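Long-range contacts in protein-glutamate methylesterase/protein-glutamine glutaminase (Thermotoga maritima, PDB 3SFT), which probably removes methyl groups from specific methylglutamate residues of chemoreceptors and deamidates specific receptor glutamines, the chain studied being its C-terminal catalytic domain: residues A[28-33]-A[188-193]; A[83-88]-A[107-112]; A[152-157]-A[176-181]. All blocks are in the same frame, centred on the assembly; numbering follows the deposited sequence.

How the contacts relate
From the N terminus, the loop 28-33 comes first, between helix 18-22 and strand 37-41, and its partner is the C-terminal helix; contact 1 therefore closes a loop of 154 residues within which the other two contacts nest. Contact 2 closes first, joining the hairpin strand 85-91 to the loop before helix 112-123. Contact 3 follows in series and pairs the last two strands of the parallel sheet. Contacts 1 and 3 touch: Leu189 and Lys188 pack on Ile154, and Lys188 also on Leu180 and Tyr178. Contact 2 lies on the opposite side of the chain's centre, its centre about 25 Å from that of contact 1 and about 22 Å from that of contact 3.

Contact 1: residues A[28-33]-A[188-193]; sequences NLPKNF and KLIELV
The Phe33 ring meets helix 185-192 at its edge, where Leu189 O and Ile190 N lie near the ring plane, and Val193 comes in obliquely beside them. Val193 CG2 is 3.5 Å from Phe33 CE1, and the two side chains cross at about a right angle. CG1 of the same valine is 3.9 Å from Phe33 CZ, which shows that both methyls contact the outer end of the ring. Phe33 CZ also lies 4.1 Å from Leu189 CB. Phe33 CG is anti to the backbone N (chi1 -169°), which sets the start of the ring on the helix side. The residue ends a compact type I turn, Pro30 to Phe33, which Phe33 N closes by bonding to Pro30 O at 3.1 Å.

A second apolar patch is built around Ile190. Leu29 and Ile190 slide past each other in opposite directions, with Leu29 CD2 at 3.9 Å from Ile190 CG1. Pro30 instead meets the isoleucine tip to tip, its CD 3.9 Å from Ile190 CD1. No hydrogen bond joins the segments, so this contact rests on van der Waals packing. Within the helix, Lys188 NZ forms a salt bridge with Glu191 OE2 at 2.8 Å, approaching on the anti side of the carboxylate and 33° out of its plane; Leu192 O bonds to Lys8 NZ.

Leu61 adds to the apolar surface round Leu29 and Phe33, while Leu189, Leu192 and Val193 all reach Ile128 of strand 127-131. The C-terminal helix 185-192 thus lies on the parallel sheet of the modified doubly-wound fold of the CheB catalytic domain, and loop 28-33, which leads toward strand 37-41, packs beside its last turn.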
loop_
_atom_site.group_PDB
_atom_site.type_symbol
_atom_site.label_atom_id
_atom_site.label_comp_id
_atom_site.label_asym_id
_atom_site.label_seq_id
_atom_site.Cartn_x
_atom_site.Cartn_y
_atom_site.Cartn_z
ATOM N N ASN A 28 -10.649 -1.209 -10.583
ATOM C CA ASN A 28 -10.204 -1.386 -11.962
ATOM C C ASN A 28 -9.087 -2.413 -12.165
ATOM O O ASN A 28 -8.330 -2.342 -13.135
ATOM C CB ASN A 28 -9.814 -0.032 -12.560
ATOM C CG ASN A 28 -10.946 0.991 -12.484
ATOM O OD1 ASN A 28 -10.728 2.152 -12.132
ATOM N ND2 ASN A 28 -12.163 0.556 -12.799
ATOM N N LEU A 29 -8.974 -3.352 -11.232
ATOM C CA LEU A 29 -7.973 -4.410 -11.323
ATOM C C LEU A 29 -8.706 -5.738 -11.504
ATOM O O LEU A 29 -9.751 -5.967 -10.894
ATOM C CB LEU A 29 -7.085 -4.437 -10.077
ATOM C CG LEU A 29 -6.132 -3.244 -9.928
ATOM C CD1 LEU A 29 -5.387 -3.332 -8.608
ATOM C CD2 LEU A 29 -5.149 -3.211 -11.087
ATOM N N PRO A 30 -8.166 -6.630 -12.348
ATOM C CA PRO A 30 -8.785 -7.933 -12.606
ATOM C C PRO A 30 -8.766 -8.870 -11.406
ATOM O O PRO A 30 -7.886 -8.783 -10.553
ATOM C CB PRO A 30 -7.940 -8.479 -13.758
ATOM C CG PRO A 30 -6.572 -7.929 -13.445
ATOM C CD PRO A 30 -6.885 -6.500 -13.067
ATOM N N LYS A 31 -9.747 -9.768 -11.359
ATOM C CA LYS A 31 -9.864 -10.746 -10.287
ATOM C C LYS A 31 -8.608 -11.616 -10.193
ATOM O O LYS A 31 -8.204 -12.015 -9.101
ATOM C CB LYS A 31 -11.097 -11.627 -10.522
ATOM C CG LYS A 31 -11.345 -12.675 -9.452
ATOM C CD LYS A 31 -12.568 -13.516 -9.774
ATOM C CE LYS A 31 -12.805 -14.568 -8.699
ATOM N NZ LYS A 31 -13.971 -15.444 -9.018
ATOM N N ASN A 32 -7.977 -11.873 -11.335
ATOM C CA ASN A 32 -6.769 -12.695 -11.383
ATOM C C ASN A 32 -5.439 -11.929 -11.260
ATOM O O ASN A 32 -4.398 -12.430 -11.693
ATOM C CB ASN A 32 -6.763 -13.554 -12.658
ATOM C CG ASN A 32 -6.602 -12.727 -13.928
ATOM O OD1 ASN A 32 -6.557 -11.492 -13.888
ATOM N ND2 ASN A 32 -6.508 -13.411 -15.065
ATOM N N PHE A 33 -5.478 -10.712 -10.709
ATOM C CA PHE A 33 -4.265 -9.911 -10.521
ATOM C C PHE A 33 -3.308 -10.801 -9.722
ATOM O O PHE A 33 -3.603 -11.178 -8.591
ATOM C CB PHE A 33 -4.590 -8.628 -9.751
ATOM C CG PHE A 33 -3.474 -7.624 -9.743
ATOM C CD1 PHE A 33 -3.136 -6.934 -10.899
ATOM C CD2 PHE A 33 -2.760 -7.372 -8.579
ATOM C CE1 PHE A 33 -2.103 -6.005 -10.899
ATOM C CE2 PHE A 33 -1.726 -6.444 -8.567
ATOM C CZ PHE A 33 -1.396 -5.759 -9.731
ATOM N N LYS A 188 -0.909 0.990 -14.990
ATOM C CA LYS A 188 0.529 0.854 -14.809
ATOM C C LYS A 188 0.835 -0.412 -14.009
ATOM O O LYS A 188 1.768 -1.144 -14.338
ATOM C CB LYS A 188 1.101 2.093 -14.117
ATOM C CG LYS A 188 2.603 2.050 -13.870
ATOM C CD LYS A 188 3.401 1.781 -15.141
ATOM C CE LYS A 188 3.271 2.907 -16.152
ATOM N NZ LYS A 188 4.139 2.663 -17.338
ATOM N N LEU A 189 0.033 -0.677 -12.976
ATOM C CA LEU A 189 0.225 -1.864 -12.142
ATOM C C LEU A 189 0.072 -3.135 -12.972
ATOM O O LEU A 189 0.880 -4.058 -12.857
ATOM C CB LEU A 189 -0.761 -1.883 -10.962
ATOM C CG LEU A 189 -0.529 -0.841 -9.860
ATOM C CD1 LEU A 189 -1.583 -0.983 -8.758
ATOM C CD2 LEU A 189 0.879 -0.999 -9.291
ATOM N N ILE A 190 -0.948 -3.159 -13.826
ATOM C CA ILE A 190 -1.209 -4.305 -14.690
ATOM C C ILE A 190 -0.030 -4.603 -15.619
ATOM O O ILE A 190 0.269 -5.768 -15.881
ATOM C CB ILE A 190 -2.519 -4.106 -15.506
ATOM C CG1 ILE A 190 -3.722 -4.201 -14.567
ATOM C CG2 ILE A 190 -2.643 -5.161 -16.620
ATOM C CD1 ILE A 190 -5.024 -3.793 -15.200
ATOM N N GLU A 191 0.666 -3.569 -16.087
ATOM C CA GLU A 191 1.805 -3.811 -16.966
ATOM C C GLU A 191 3.130 -4.055 -16.239
ATOM O O GLU A 191 4.068 -4.590 -16.824
ATOM C CB GLU A 191 1.931 -2.733 -18.052
ATOM C CG GLU A 191 1.969 -1.298 -17.576
ATOM C CD GLU A 191 2.024 -0.305 -18.733
ATOM O OE1 GLU A 191 1.120 -0.332 -19.600
ATOM O OE2 GLU A 191 2.970 0.510 -18.775
ATOM N N LEU A 192 3.197 -3.712 -14.956
ATOM C CA LEU A 192 4.422 -3.934 -14.187
ATOM C C LEU A 192 4.504 -5.348 -13.617
ATOM O O LEU A 192 5.594 -5.891 -13.464
ATOM C CB LEU A 192 4.563 -2.919 -13.049
ATOM C CG LEU A 192 4.809 -1.445 -13.383
ATOM C CD1 LEU A 192 4.969 -0.676 -12.090
ATOM C CD2 LEU A 192 6.048 -1.280 -14.248
ATOM N N VAL A 193 3.357 -5.939 -13.289
ATOM C CA VAL A 193 3.334 -7.294 -12.734
ATOM C C VAL A 193 3.344 -8.380 -13.826
ATOM O O VAL A 193 2.405 -9.202 -13.896
ATOM C CB VAL A 193 2.146 -7.491 -11.741
ATOM C CG1 VAL A 193 2.335 -6.612 -10.523
ATOM C CG2 VAL A 193 0.821 -7.176 -12.409
ATOM O OXT VAL A 193 4.318 -8.407 -14.611
#

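Contact 2: residues A[83-88]-A[107-112]; sequences DFHLGL and NVRPAV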
loop_
_atom_site.group_PDB
_atom_site.type_symbol
_atom_site.label_atom_id
_atom_site.label_comp_id
_atom_site.label_asym_id
_atom_site.label_seq_id
_atom_site.Cartn_x
_atom_site.Cartn_y
_atom_site.Cartn_z
ATOM N N ASP A 83 -4.796 0.518 15.346
ATOM C CA ASP A 83 -4.049 0.242 16.576
ATOM C C ASP A 83 -2.727 -0.515 16.437
ATOM O O ASP A 83 -1.952 -0.583 17.394
ATOM C CB ASP A 83 -4.941 -0.479 17.597
ATOM C CG ASP A 83 -6.138 0.354 18.025
ATOM O OD1 ASP A 83 -5.937 1.536 18.389
ATOM O OD2 ASP A 83 -7.273 -0.178 18.003
ATOM N N PHE A 84 -2.463 -1.079 15.260
ATOM C CA PHE A 84 -1.230 -1.841 15.040
ATOM C C PHE A 84 -0.529 -1.476 13.736
ATOM O O PHE A 84 -1.157 -0.995 12.793
ATOM C CB PHE A 84 -1.523 -3.349 14.954
ATOM C CG PHE A 84 -2.186 -3.937 16.169
ATOM C CD1 PHE A 84 -1.428 -4.407 17.235
ATOM C CD2 PHE A 84 -3.569 -4.098 16.211
ATOM C CE1 PHE A 84 -2.039 -5.037 18.326
ATOM C CE2 PHE A 84 -4.189 -4.723 17.295
ATOM C CZ PHE A 84 -3.424 -5.194 18.353
ATOM N N HIS A 85 0.782 -1.695 13.703
ATOM C CA HIS A 85 1.572 -1.492 12.492
ATOM C C HIS A 85 1.449 -2.861 11.834
ATOM O O HIS A 85 1.493 -3.886 12.524
ATOM C CB HIS A 85 3.042 -1.225 12.816
ATOM C CG HIS A 85 3.326 0.181 13.241
ATOM N ND1 HIS A 85 2.920 1.274 12.510
ATOM C CD2 HIS A 85 3.988 0.670 14.316
ATOM C CE1 HIS A 85 3.318 2.379 13.116
ATOM N NE2 HIS A 85 3.967 2.040 14.213
ATOM N N LEU A 86 1.217 -2.885 10.528
ATOM C CA LEU A 86 1.073 -4.145 9.812
ATOM C C LEU A 86 2.405 -4.645 9.259
ATOM O O LEU A 86 2.959 -4.072 8.318
ATOM C CB LEU A 86 0.059 -3.989 8.680
ATOM C CG LEU A 86 -0.245 -5.248 7.868
ATOM C CD1 LEU A 86 -0.862 -6.310 8.771
ATOM C CD2 LEU A 86 -1.192 -4.900 6.726
ATOM N N GLY A 87 2.917 -5.721 9.850
ATOM C CA GLY A 87 4.171 -6.278 9.388
ATOM C C GLY A 87 3.970 -7.451 8.455
ATOM O O GLY A 87 2.850 -7.927 8.273
ATOM N N LEU A 88 5.054 -7.858 7.804
ATOM C CA LEU A 88 5.067 -9.003 6.902
ATOM C C LEU A 88 6.294 -9.826 7.260
ATOM O O LEU A 88 7.341 -9.271 7.596
ATOM C CB LEU A 88 5.145 -8.578 5.432
ATOM C CG LEU A 88 3.858 -8.077 4.776
ATOM C CD1 LEU A 88 3.721 -6.577 4.966
ATOM C CD2 LEU A 88 3.884 -8.410 3.297
ATOM N N ASN A 107 2.410 10.507 14.253
ATOM C CA ASN A 107 1.475 10.292 15.356
ATOM C C ASN A 107 0.492 9.358 14.660
ATOM O O ASN A 107 -0.728 9.479 14.787
ATOM C CB ASN A 107 0.791 11.591 15.799
ATOM C CG ASN A 107 -0.074 11.383 17.037
ATOM O OD1 ASN A 107 0.388 10.852 18.052
ATOM N ND2 ASN A 107 -1.347 11.774 16.949
ATOM N N VAL A 108 1.070 8.439 13.889
ATOM C CA VAL A 108 0.324 7.483 13.085
ATOM C C VAL A 108 0.729 6.027 13.283
ATOM O O VAL A 108 1.912 5.701 13.380
ATOM C CB VAL A 108 0.473 7.847 11.581
ATOM C CG1 VAL A 108 -0.014 6.726 10.692
ATOM C CG2 VAL A 108 -0.291 9.132 11.268
ATOM N N ARG A 109 -0.284 5.165 13.306
ATOM C CA ARG A 109 -0.127 3.721 13.449
ATOM C C ARG A 109 -1.470 3.092 13.078
ATOM O O ARG A 109 -2.479 3.353 13.728
ATOM C CB ARG A 109 0.260 3.341 14.886
ATOM C CG ARG A 109 0.450 1.843 15.103
ATOM C CD ARG A 109 0.874 1.522 16.525
ATOM N NE ARG A 109 -0.154 1.878 17.501
ATOM C CZ ARG A 109 0.071 2.029 18.802
ATOM N NH1 ARG A 109 1.293 1.856 19.290
ATOM N NH2 ARG A 109 -0.920 2.376 19.615
ATOM N N PRO A 110 -1.500 2.251 12.029
ATOM C CA PRO A 110 -0.370 1.854 11.181
ATOM C C PRO A 110 0.219 2.960 10.303
ATOM O O PRO A 110 -0.483 3.876 9.878
ATOM C CB PRO A 110 -0.975 0.751 10.313
ATOM C CG PRO A 110 -2.397 1.218 10.146
ATOM C CD PRO A 110 -2.748 1.620 11.563
ATOM N N ALA A 111 1.523 2.865 10.071
ATOM C CA ALA A 111 2.256 3.798 9.215
ATOM C C ALA A 111 2.692 2.957 8.026
ATOM O O ALA A 111 3.192 1.847 8.212
ATOM C CB ALA A 111 3.482 4.331 9.934
ATOM N N VAL A 112 2.505 3.462 6.810
ATOM C CA VAL A 112 2.909 2.693 5.636
ATOM C C VAL A 112 4.428 2.449 5.606
ATOM O O VAL A 112 4.879 1.466 5.027
ATOM C CB VAL A 112 2.393 3.317 4.304
ATOM C CG1 VAL A 112 3.260 4.485 3.869
ATOM C CG2 VAL A 112 2.328 2.245 3.212
HETATM O O HOH W 1 -5.078 3.200 14.126
HETATM O O HOH W 2 1.960 -0.383 8.951
#
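His85 and Arg109 form the tightly packed part of this contact. Arg109 CG sits over the centre of one face of the imidazole, 3.5 Å from the ring centroid and 8° off the ring normal, a CH-pi contact. In the plane of the same ring, Ala111 N donates to His85 ND1 at 3.2 Å with an N-H...N angle of 146°. His85 NE2 is bonded to the carbonyl oxygen of Asp103, so the two ring nitrogens fix the rotation of the ring, a pattern consistent with a neutral imidazole protonated at NE2. Pro110, which follows a cis peptide bond, presses its ring against the backbone of Phe84, with CB 3.0 Å from Phe84 O. Ala111 CB adds a contact at 3.7 Å from His85 CE1, and the ring of Phe114 also meets that of His85. Among these buried residues, water 2 bridges Leu86 N and Ala111 O, donating to the latter at 2.7 Å.

Toward exposed Asp83 the fit is looser. The Arg109 chain bends at chi3 (64°), which places NE 3.0 Å from Asp83 O, yet the angle is too poor for a hydrogen bond. That carbonyl is instead bonded by Lys101 NZ, and Arg109 NH1 bonds to Ser102 O. The charged ends of Asp83 and Arg109 are not in contact, OD1 of Asp83 lying 5.2 Å from NH2 of Arg109. Water 1 links the backbones here, accepting from Asp83 N and donating to Arg109 O at 2.6 Å.

Ala111 is the N-cap residue of helix 112-123, and Val112 N bonds to Asp138 OD2. With the side chains of Ala111 near Asp138 and Val108 near His42, the loop is consistent with a second shell to the predicted Ser15-His42-Asp138 catalytic triad of the CheB methylesterase site.

Contact 3: residues A[152-157]-A[176-181]; sequences TVIAED and ADYVLP
Val153 and Asp177 make a polar junction at the start of the strand pair. Val153 N donates to the anti lone pair of Asp177 OD2 at 2.8 Å, with an angle of 164°. Val153 O in turn takes two donors, Asp177 N at 2.9 Å and Tyr178 N at 3.2 Å, so both backbone polar atoms of Val153 are held. From there the strands run parallel: Ala155 N bonds to Tyr178 O at 2.8 Å, and Leu180 N to Ala155 O at 3.0 Å. The pairing ends with Asp157 N bonding to Leu180 O from 70° out of the carbonyl plane.

Beyond the backbone, Thr152 CG2 touches the edge of the Tyr178 ring at CE2, 3.9 Å away, while Ile154 CG1 lies 3.9 Å from Tyr178 CD2. On the other face, Ala155 CB meets Ala176 CB at 4.0 Å.

Further out, Lys147 forms a salt bridge with Asp177 OD2. Helix 166-172, the crossover of this beta-alpha-beta unit, places Ile171 against Ala155, Ala176 and Val179; helix 185-192 packs on Ile154, Tyr178 and Leu180, and strand 127-131 flanks strand 152-156, leaving 178-180 outermost.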
loop_
_atom_site.group_PDB
_atom_site.type_symbol
_atom_site.label_atom_id
_atom_site.label_comp_id
_atom_site.label_asym_id
_atom_site.label_seq_id
_atom_site.Cartn_x
_atom_site.Cartn_y
_atom_site.Cartn_z
ATOM N N THR A 152 10.174 -0.744 -7.225
ATOM C CA THR A 152 9.588 0.311 -8.042
ATOM C C THR A 152 8.613 1.165 -7.226
ATOM O O THR A 152 7.840 0.646 -6.421
ATOM C CB THR A 152 8.851 -0.312 -9.256
ATOM O OG1 THR A 152 9.798 -1.003 -10.086
ATOM C CG2 THR A 152 8.145 0.761 -10.078
ATOM N N VAL A 153 8.623 2.470 -7.472
ATOM C CA VAL A 153 7.760 3.389 -6.737
ATOM C C VAL A 153 6.860 4.254 -7.621
ATOM O O VAL A 153 7.301 4.827 -8.618
ATOM C CB VAL A 153 8.599 4.306 -5.819
ATOM C CG1 VAL A 153 7.715 5.335 -5.130
ATOM C CG2 VAL A 153 9.358 3.473 -4.801
ATOM N N ILE A 154 5.591 4.335 -7.238
ATOM C CA ILE A 154 4.613 5.137 -7.951
ATOM C C ILE A 154 4.021 6.172 -6.997
ATOM O O ILE A 154 3.584 5.838 -5.896
ATOM C CB ILE A 154 3.463 4.269 -8.508
ATOM C CG1 ILE A 154 3.998 3.270 -9.533
ATOM C CG2 ILE A 154 2.409 5.149 -9.151
ATOM C CD1 ILE A 154 2.981 2.207 -9.941
ATOM N N ALA A 155 4.051 7.435 -7.406
ATOM C CA ALA A 155 3.492 8.516 -6.601
ATOM C C ALA A 155 2.276 9.065 -7.329
ATOM O O ALA A 155 2.287 9.184 -8.556
ATOM C CB ALA A 155 4.515 9.613 -6.398
ATOM N N GLU A 156 1.222 9.370 -6.580
ATOM C CA GLU A 156 0.009 9.906 -7.176
ATOM C C GLU A 156 0.205 11.359 -7.606
ATOM O O GLU A 156 0.731 12.183 -6.851
ATOM C CB GLU A 156 -1.180 9.789 -6.217
ATOM C CG GLU A 156 -2.515 10.248 -6.841
ATOM C CD GLU A 156 -3.722 10.068 -5.922
ATOM O OE1 GLU A 156 -3.553 9.644 -4.766
ATOM O OE2 GLU A 156 -4.855 10.358 -6.360
ATOM N N ASP A 157 -0.180 11.646 -8.846
ATOM C CA ASP A 157 -0.083 12.979 -9.421
ATOM C C ASP A 157 -1.045 13.926 -8.700
ATOM O O ASP A 157 -2.130 13.521 -8.270
ATOM C CB ASP A 157 -0.422 12.913 -10.920
ATOM C CG ASP A 157 -0.208 14.233 -11.636
ATOM O OD1 ASP A 157 0.835 14.390 -12.303
ATOM O OD2 ASP A 157 -1.083 15.113 -11.539
ATOM N N ALA A 176 10.358 8.596 -6.767
ATOM C CA ALA A 176 9.282 8.204 -7.670
ATOM C C ALA A 176 9.746 7.823 -9.074
ATOM O O ALA A 176 10.459 8.575 -9.729
ATOM C CB ALA A 176 8.220 9.307 -7.747
ATOM N N ASP A 177 9.358 6.632 -9.514
ATOM C CA ASP A 177 9.694 6.168 -10.855
ATOM C C ASP A 177 8.573 6.618 -11.783
ATOM O O ASP A 177 8.789 6.824 -12.972
ATOM C CB ASP A 177 9.818 4.642 -10.901
ATOM C CG ASP A 177 10.955 4.124 -10.049
ATOM O OD1 ASP A 177 12.115 4.506 -10.300
ATOM O OD2 ASP A 177 10.687 3.334 -9.124
ATOM N N TYR A 178 7.376 6.763 -11.217
ATOM C CA TYR A 178 6.194 7.194 -11.956
ATOM C C TYR A 178 5.357 8.155 -11.115
ATOM O O TYR A 178 5.235 7.996 -9.898
ATOM C CB TYR A 178 5.312 5.992 -12.324
ATOM C CG TYR A 178 6.003 4.930 -13.141
ATOM C CD1 TYR A 178 6.158 5.071 -14.523
ATOM C CD2 TYR A 178 6.514 3.784 -12.534
ATOM C CE1 TYR A 178 6.807 4.095 -15.278
ATOM C CE2 TYR A 178 7.165 2.806 -13.279
ATOM C CZ TYR A 178 7.309 2.968 -14.647
ATOM O OH TYR A 178 7.972 2.006 -15.375
ATOM N N VAL A 179 4.816 9.173 -11.773
ATOM C CA VAL A 179 3.943 10.148 -11.128
ATOM C C VAL A 179 2.696 10.051 -11.993
ATOM O O VAL A 179 2.696 10.490 -13.142
ATOM C CB VAL A 179 4.536 11.572 -11.179
ATOM C CG1 VAL A 179 3.588 12.554 -10.497
ATOM C CG2 VAL A 179 5.899 11.592 -10.485
ATOM N N LEU A 180 1.649 9.433 -11.457
ATOM C CA LEU A 180 0.430 9.215 -12.228
ATOM C C LEU A 180 -0.871 9.545 -11.521
ATOM O O LEU A 180 -1.002 9.350 -10.314
ATOM C CB LEU A 180 0.358 7.739 -12.637
ATOM C CG LEU A 180 1.509 7.106 -13.421
ATOM C CD1 LEU A 180 1.439 5.601 -13.271
ATOM C CD2 LEU A 180 1.437 7.508 -14.884
ATOM N N PRO A 181 -1.856 10.070 -12.269
ATOM C CA PRO A 181 -3.138 10.381 -11.632
ATOM C C PRO A 181 -3.712 9.015 -11.250
ATOM O O PRO A 181 -3.393 8.010 -11.886
ATOM C CB PRO A 181 -3.919 11.067 -12.752
ATOM C CG PRO A 181 -3.316 10.510 -14.005
ATOM C CD PRO A 181 -1.845 10.503 -13.675
#